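PDB 5J6Q: cell wall binding protein cwp8 from Peptoclostridium difficile, which probably attaches to the cell wall of the bacterium through its three CWB2 modules, as one of its S-layer proteins. Local coordinates for residues A[301-306]-A[352-357]; A[312-317]-A[336-341]; A[361-366]-A[388-393]. All blocks are in the same frame, centred on the assembly; numbering follows the deposited sequence.

The three contacts lie close together round one four-stranded parallel sheet of the CWB2 region. Contact 2 joins strands 313-318 and 339-342, and is nested in the chain loop closed by contact 1, where helices 294-305 and 349-359 run side by side. Their centres are about 9 Å apart and they touch: Arg305 NH2 is 3.0 Å from Ala337 O, a probable hydrogen bond, and Ile355 packs on Ile314. Contact 3 follows later in the chain, in the loops entering the other two strands; its centre lies about 13 Å from that of contact 2 and about 15 Å from that of contact 1. Leu388 links it to Ile355 and Leu356, Lys366 to Glu312.

Contact 1: residues A[301-306]-A[352-357]; sequences VSKERF and EAEILR
Arg357 of helix 349-359 grips the carbonyl oxygen of Phe306 end-on, using both terminal nitrogens of its guanidinium. Arg357 NH1 and NH2 each stand 2.9 Å from Phe306 O, which lies close to the guanidinium plane. Each N-H points at the oxygen with an angle of only 145°, a bend that follows from two donors converging on one acceptor. Phe306 is where the chain leaves helix 294-305, and its carbonyl, at the helix end, is available to a donor from helix 349-359.

Arginine can do this while bonding elsewhere because each terminal nitrogen carries two N-H and NE one more: NH2 also serves Glu354, and NH1 a salt bridge to Asp308. The chain bends at chi3 (59°), bringing NE round toward Glu354, one turn earlier on the same helix. Arg357 NE meets the syn side of Glu354 OE2 at 2.9 Å, in a nearly straight bond of 175°. NH2 forms a salt bridge to the other carboxylate oxygen, OE1, whose modelled place is less sure. The weak bond from Ser302 OG to Glu354 OE1 is therefore doubtful in detail, although a small serine fits where the two helices face each other.

Lys303 contributes its aliphatic part. Its CG lies over one face of the guanidinium, 3.7 Å from Arg357 NH2, and the two side chains cross at about a right angle. Lys303 NZ remains 5.5 Å from Glu354 OE2, so any attraction between these opposite charges acts without contact.

The two helix segments run nearly parallel with axes 11.0 Å apart, a gap spanned here by long polar side chains. Toward the sheet, Ser302 touches Pro338 and Glu354 touches Leu340 of strand 339-342, while Val301, Glu304 and Arg305 pack on helix 531-542.

Contact 2: residues A[312-317]-A[336-341]; sequences EAIILV and NAPILL
Ile315 O accepts the amide of Leu340 at 2.9 Å, in an almost straight bond of 174°, and Ile339 CA sends it a C-H. The same edge of the residue is tied a second time: Ile315 N donates to Pro338 O at 3.1 Å. Proline supplies that acceptor but has no N-H for Ala313 O, which meets Pro338 CD instead, so regular pairing starts at the proline carbonyl. Val317 N continues the parallel pattern with a bond to Leu340 O.

Branched and long apolar side chains suit a sheet covered by helices. Val317 CG1 lies 3.6 Å from Leu341 CD2, the two side chains side by side and pointing the same way. On this face Ile315 and Ile339 also meet, and both touch helix 329-334. On the other, Ile314 and Leu340 pack against Ile355 of helix 349-359. Ala337 CB packs on Ile315 CG1 and Ala313 CB, both at 3.7 Å.

At the start, near solvent, Asn336 ND2 bonds Glu312 OE2 at 3.1 Å, from above the carboxylate plane. Strand 313-318, helices 322-327 and 329-334, and strand 339-342 form a beta-alpha-beta crossover in a parallel sheet ordered 339-342, 313-318, 367-371, 392-396, consistent with a toprim-like fold.

Contact 3: residues A[361-366]-A[388-393]; sequences SNLSSK and LGVSKV
Leu363 packs on Leu388 and Gly389 where two loops lead into neighbouring strands of the parallel sheet, 367-371 and 392-396, which are joined through helix 379-386 in a beta-alpha-beta crossover. The tight part is mostly carbon, with side-chain groups set against each other and against backbone carbonyls. A chi1 of 54° puts Leu363 CG between the backbone N and carbonyl carbon, and from there its methyls split: Leu363 CD2 meets Leu388 CD2 at 3.7 Å, and CD1 presses on Gly389 O at 3.3 Å. Gly389 follows the helix with positive phi (110°), where a side chain would jam against the preceding carbonyl, so glycine suits the turn. Val390 completes this part: its CB lies 3.3 Å from Lys366 O, and its side chain also touches Ile368 of the adjoining strand.

The solvent side, along Ser364, Ser365 and Ser391, has few side-chain contacts and suits short polar residues, although Ser391 CB comes within 3.1 Å of Ser364 O. Lys366, by contrast, is buried; its long chain carries NZ back to the carbonyls of Leu359 and Ala311 as well as to Asn362 OD1.

The 3-10 turn of 363-365 is secured from within: Asn362 O accepts both from Ser365 N at 3.0 Å and from Ser365 OG at 2.8 Å, the hydroxyl lying in the carbonyl plane.

Contact 1: residues A[301-306]-A[352-357]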
# COMPACT_ATOMS: atom_id res chain seq x y z
N VAL A 301 -2.60 -13.01 -14.72
CA VAL A 301 -3.62 -14.07 -14.62
C VAL A 301 -2.89 -15.43 -14.63
O VAL A 301 -3.20 -16.31 -13.81
CB VAL A 301 -4.69 -14.06 -15.75
CG1 VAL A 301 -5.56 -15.33 -15.76
CG2 VAL A 301 -5.57 -12.82 -15.57
N SER A 302 -1.92 -15.59 -15.53
CA SER A 302 -1.18 -16.86 -15.61
C SER A 302 -0.48 -17.16 -14.26
O SER A 302 -0.57 -18.29 -13.77
CB SER A 302 -0.16 -16.83 -16.75
OG SER A 302 0.31 -18.15 -16.99
N LYS A 303 0.15 -16.15 -13.64
CA LYS A 303 0.73 -16.45 -12.33
C LYS A 303 -0.30 -16.88 -11.30
O LYS A 303 0.01 -17.69 -10.42
CB LYS A 303 1.50 -15.26 -11.81
CG LYS A 303 2.78 -15.10 -12.69
CD LYS A 303 3.18 -13.65 -12.57
CE LYS A 303 4.54 -13.35 -13.16
NZ LYS A 303 5.15 -12.22 -12.40
N GLU A 304 -1.56 -16.40 -11.42
CA GLU A 304 -2.55 -16.79 -10.47
C GLU A 304 -2.97 -18.20 -10.74
O GLU A 304 -3.18 -18.96 -9.80
CB GLU A 304 -3.76 -15.84 -10.52
CG GLU A 304 -4.70 -16.10 -9.37
CD GLU A 304 -4.09 -15.74 -8.00
OE1 GLU A 304 -3.25 -14.77 -7.92
OE2 GLU A 304 -4.49 -16.41 -7.03
N ARG A 305 -3.06 -18.58 -12.01
CA ARG A 305 -3.49 -19.91 -12.36
C ARG A 305 -2.40 -20.98 -12.19
O ARG A 305 -2.74 -22.10 -11.81
CB ARG A 305 -3.96 -19.94 -13.84
CG ARG A 305 -5.16 -19.01 -14.01
CD ARG A 305 -5.74 -19.07 -15.41
NE ARG A 305 -6.09 -20.43 -15.79
CZ ARG A 305 -5.95 -20.89 -17.02
NH1 ARG A 305 -6.28 -22.16 -17.29
NH2 ARG A 305 -5.52 -20.10 -17.99
N PHE A 306 -1.12 -20.67 -12.46
CA PHE A 306 -0.13 -21.75 -12.37
C PHE A 306 1.17 -21.47 -11.63
O PHE A 306 1.82 -20.44 -11.82
CB PHE A 306 0.31 -22.22 -13.77
CG PHE A 306 -0.81 -22.45 -14.76
CD1 PHE A 306 -1.21 -21.44 -15.62
CD2 PHE A 306 -1.46 -23.66 -14.82
CE1 PHE A 306 -2.25 -21.63 -16.50
CE2 PHE A 306 -2.49 -23.85 -15.71
CZ PHE A 306 -2.89 -22.83 -16.55
N GLU A 352 7.06 -14.47 -23.64
CA GLU A 352 8.01 -15.54 -23.88
C GLU A 352 8.49 -16.03 -22.54
O GLU A 352 8.48 -17.25 -22.27
CB GLU A 352 9.19 -14.99 -24.75
CG GLU A 352 10.38 -15.94 -24.83
CD GLU A 352 11.43 -15.43 -25.80
OE1 GLU A 352 12.00 -14.37 -25.52
OE2 GLU A 352 11.63 -16.06 -26.84
N ALA A 353 8.86 -15.08 -21.67
CA ALA A 353 9.31 -15.38 -20.31
C ALA A 353 8.25 -16.13 -19.53
O ALA A 353 8.63 -17.00 -18.75
CB ALA A 353 9.70 -14.08 -19.58
N GLU A 354 6.87 -15.84 -19.73
CA GLU A 354 5.83 -16.56 -18.94
C GLU A 354 5.67 -17.92 -19.56
O GLU A 354 5.38 -18.89 -18.85
CB GLU A 354 4.43 -15.81 -18.87
CG GLU A 354 3.33 -16.58 -18.15
CD GLU A 354 3.51 -16.62 -16.62
OE1 GLU A 354 2.60 -17.10 -15.97
OE2 GLU A 354 4.56 -16.22 -16.07
N ILE A 355 5.81 -18.03 -20.89
CA ILE A 355 5.80 -19.39 -21.50
C ILE A 355 6.83 -20.36 -20.78
O ILE A 355 6.50 -21.48 -20.40
CB ILE A 355 6.22 -19.35 -22.97
CG1 ILE A 355 5.25 -18.45 -23.75
CG2 ILE A 355 6.23 -20.88 -23.61
CD1 ILE A 355 3.94 -19.12 -23.85
N LEU A 356 8.05 -19.88 -20.59
CA LEU A 356 9.09 -20.71 -19.96
C LEU A 356 8.74 -21.09 -18.58
O LEU A 356 8.87 -22.23 -18.17
CB LEU A 356 10.41 -19.95 -19.96
CG LEU A 356 10.96 -19.66 -21.37
CD1 LEU A 356 12.33 -18.96 -21.22
CD2 LEU A 356 11.10 -20.93 -22.20
N ARG A 357 8.25 -20.14 -17.83
CA ARG A 357 7.91 -20.32 -16.43
C ARG A 357 6.86 -21.33 -16.23
O ARG A 357 7.03 -22.20 -15.34
CB ARG A 357 7.44 -18.99 -15.77
CG ARG A 357 7.43 -19.11 -14.23
CD ARG A 357 6.62 -18.01 -13.50
NE ARG A 357 5.20 -17.99 -13.89
CZ ARG A 357 4.26 -18.74 -13.34
NH1 ARG A 357 4.55 -19.56 -12.34
NH2 ARG A 357 3.00 -18.67 -13.79

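Contact 2: residues A[312-317]-A[336-341]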
# COMPACT_ATOMS: atom_id res chain seq x y z
N GLU A 312 0.11 -27.40 -18.67
CA GLU A 312 0.29 -28.50 -19.55
C GLU A 312 0.37 -28.03 -20.95
O GLU A 312 0.78 -28.80 -21.84
CB GLU A 312 -0.83 -29.50 -19.32
CG GLU A 312 -0.66 -30.08 -17.91
CD GLU A 312 -1.89 -30.74 -17.38
OE1 GLU A 312 -1.89 -31.07 -16.17
OE2 GLU A 312 -2.85 -30.94 -18.15
N ALA A 313 0.06 -26.76 -21.16
CA ALA A 313 0.07 -26.24 -22.52
C ALA A 313 0.01 -24.72 -22.53
O ALA A 313 -0.04 -24.09 -21.47
CB ALA A 313 -1.13 -26.79 -23.30
N ILE A 314 0.05 -24.13 -23.74
CA ILE A 314 -0.02 -22.67 -23.93
C ILE A 314 -1.14 -22.45 -25.01
O ILE A 314 -1.20 -23.23 -25.97
CB ILE A 314 1.31 -22.02 -24.45
CG1 ILE A 314 2.52 -22.38 -23.55
CG2 ILE A 314 1.12 -20.45 -24.60
CD1 ILE A 314 2.58 -21.62 -22.24
N ILE A 315 -2.07 -21.49 -24.77
CA ILE A 315 -3.01 -21.08 -25.76
C ILE A 315 -2.48 -19.70 -26.07
O ILE A 315 -2.36 -18.87 -25.16
CB ILE A 315 -4.48 -21.00 -25.34
CG1 ILE A 315 -4.94 -22.23 -24.55
CG2 ILE A 315 -5.32 -20.88 -26.63
CD1 ILE A 315 -5.14 -23.46 -25.49
N LEU A 316 -2.19 -19.43 -27.33
CA LEU A 316 -1.65 -18.13 -27.76
C LEU A 316 -2.63 -17.48 -28.79
O LEU A 316 -2.95 -18.09 -29.80
CB LEU A 316 -0.30 -18.40 -28.37
CG LEU A 316 0.61 -17.22 -28.54
CD1 LEU A 316 0.76 -16.46 -27.24
CD2 LEU A 316 2.00 -17.79 -28.98
N VAL A 317 -3.17 -16.26 -28.50
CA VAL A 317 -4.13 -15.68 -29.45
C VAL A 317 -3.58 -14.34 -29.90
O VAL A 317 -2.58 -13.90 -29.33
CB VAL A 317 -5.55 -15.64 -28.73
CG1 VAL A 317 -5.55 -14.62 -27.61
CG2 VAL A 317 -6.66 -15.30 -29.71
N ASN A 336 -5.54 -27.09 -19.52
CA ASN A 336 -4.83 -26.47 -18.38
C ASN A 336 -3.69 -25.58 -18.86
O ASN A 336 -2.54 -25.77 -18.49
CB ASN A 336 -4.32 -27.58 -17.47
CG ASN A 336 -5.48 -28.40 -16.98
OD1 ASN A 336 -6.33 -27.88 -16.25
ND2 ASN A 336 -5.59 -29.68 -17.33
N ALA A 337 -4.02 -24.62 -19.70
CA ALA A 337 -3.05 -23.73 -20.35
C ALA A 337 -3.46 -22.30 -20.13
O ALA A 337 -4.66 -22.06 -20.03
CB ALA A 337 -3.05 -23.99 -21.85
N PRO A 338 -2.54 -21.33 -20.05
CA PRO A 338 -2.92 -19.88 -19.87
C PRO A 338 -3.29 -19.30 -21.20
O PRO A 338 -2.78 -19.82 -22.21
CB PRO A 338 -1.64 -19.21 -19.43
CG PRO A 338 -0.50 -20.16 -20.14
CD PRO A 338 -1.08 -21.55 -19.97
N ILE A 339 -4.05 -18.16 -21.22
CA ILE A 339 -4.32 -17.61 -22.49
C ILE A 339 -3.36 -16.48 -22.53
O ILE A 339 -3.42 -15.55 -21.74
CB ILE A 339 -5.78 -17.26 -22.79
CG1 ILE A 339 -6.66 -18.52 -22.94
CG2 ILE A 339 -5.78 -16.48 -24.09
CD1 ILE A 339 -8.28 -18.30 -22.74
N LEU A 340 -2.39 -16.56 -23.41
CA LEU A 340 -1.38 -15.52 -23.42
C LEU A 340 -1.57 -14.82 -24.76
O LEU A 340 -2.32 -15.32 -25.57
CB LEU A 340 0.07 -16.05 -23.23
CG LEU A 340 0.34 -16.59 -21.79
CD1 LEU A 340 1.69 -17.42 -21.76
CD2 LEU A 340 0.48 -15.43 -20.78
N LEU A 341 -0.91 -13.73 -25.01
CA LEU A 341 -1.19 -12.94 -26.19
C LEU A 341 0.07 -12.66 -26.99
O LEU A 341 1.12 -12.40 -26.39
CB LEU A 341 -1.76 -11.58 -25.71
CG LEU A 341 -2.98 -11.62 -24.72
CD1 LEU A 341 -3.27 -10.21 -24.13
CD2 LEU A 341 -4.18 -12.11 -25.40

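Contact 3: residues A[361-366]-A[388-393]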
# COMPACT_ATOMS: atom_id res chain seq x y z
N SER A 361 10.51 -27.63 -17.06
CA SER A 361 11.55 -28.48 -17.66
C SER A 361 11.00 -29.51 -18.60
O SER A 361 11.67 -29.85 -19.55
CB SER A 361 12.40 -29.17 -16.57
OG SER A 361 11.64 -29.83 -15.57
N ASN A 362 9.79 -30.00 -18.36
CA ASN A 362 9.22 -31.01 -19.22
C ASN A 362 8.46 -30.40 -20.39
O ASN A 362 7.51 -31.00 -20.86
CB ASN A 362 8.33 -31.99 -18.41
CG ASN A 362 7.19 -31.38 -17.60
OD1 ASN A 362 7.24 -30.19 -17.20
ND2 ASN A 362 6.14 -32.15 -17.25
N LEU A 363 8.87 -29.23 -20.89
CA LEU A 363 8.14 -28.59 -22.00
C LEU A 363 8.08 -29.55 -23.20
O LEU A 363 7.14 -29.52 -24.01
CB LEU A 363 8.80 -27.24 -22.40
CG LEU A 363 10.32 -27.33 -22.75
CD1 LEU A 363 10.52 -27.55 -24.22
CD2 LEU A 363 11.00 -26.04 -22.40
N SER A 364 9.07 -30.47 -23.28
CA SER A 364 9.16 -31.45 -24.38
C SER A 364 7.88 -32.29 -24.51
O SER A 364 7.58 -32.75 -25.60
CB SER A 364 10.38 -32.38 -24.20
OG SER A 364 10.24 -33.22 -23.06
N SER A 365 7.13 -32.50 -23.44
CA SER A 365 5.87 -33.24 -23.59
C SER A 365 4.63 -32.28 -23.70
O SER A 365 3.50 -32.76 -23.62
CB SER A 365 5.67 -34.13 -22.38
OG SER A 365 6.12 -33.42 -21.23
N LYS A 366 4.84 -30.94 -23.85
CA LYS A 366 3.70 -30.04 -23.92
C LYS A 366 3.59 -29.37 -25.24
O LYS A 366 4.53 -29.32 -26.04
CB LYS A 366 3.80 -29.02 -22.79
CG LYS A 366 3.78 -29.73 -21.45
CD LYS A 366 4.42 -28.92 -20.37
CE LYS A 366 4.17 -29.62 -19.02
NZ LYS A 366 4.70 -28.81 -17.92
N LEU A 388 11.82 -23.64 -29.83
CA LEU A 388 11.84 -23.98 -28.40
C LEU A 388 12.12 -25.46 -28.11
O LEU A 388 12.97 -25.77 -27.29
CB LEU A 388 10.52 -23.64 -27.67
CG LEU A 388 10.72 -22.89 -26.37
CD1 LEU A 388 9.41 -22.24 -25.94
CD2 LEU A 388 11.20 -23.84 -25.31
N GLY A 389 11.38 -26.34 -28.74
CA GLY A 389 11.50 -27.76 -28.49
C GLY A 389 10.31 -28.31 -27.76
O GLY A 389 10.42 -29.32 -27.05
N VAL A 390 9.13 -27.63 -27.89
CA VAL A 390 7.92 -28.20 -27.27
C VAL A 390 7.42 -29.40 -28.11
O VAL A 390 7.67 -29.47 -29.31
CB VAL A 390 6.73 -27.15 -27.14
CG1 VAL A 390 7.13 -26.01 -26.20
CG2 VAL A 390 6.33 -26.61 -28.51
N SER A 391 6.68 -30.34 -27.48
CA SER A 391 6.14 -31.50 -28.18
C SER A 391 5.54 -31.10 -29.52
O SER A 391 5.70 -31.83 -30.49
CB SER A 391 5.08 -32.17 -27.32
OG SER A 391 4.40 -33.20 -28.01
N LYS A 392 4.86 -29.93 -29.59
CA LYS A 392 4.22 -29.45 -30.83
C LYS A 392 3.54 -28.01 -30.74
O LYS A 392 2.79 -27.74 -29.80
CB LYS A 392 3.12 -30.46 -31.22
CG LYS A 392 2.53 -30.20 -32.60
CD LYS A 392 1.43 -31.19 -32.95
CE LYS A 392 0.61 -30.70 -34.11
NZ LYS A 392 -0.74 -31.34 -34.17
N VAL A 393 3.84 -27.14 -31.73
CA VAL A 393 3.24 -25.85 -31.94
C VAL A 393 2.14 -26.18 -32.98
O VAL A 393 2.43 -26.27 -34.16
CB VAL A 393 4.25 -24.83 -32.51
CG1 VAL A 393 3.58 -23.47 -32.66
CG2 VAL A 393 5.47 -24.70 -31.61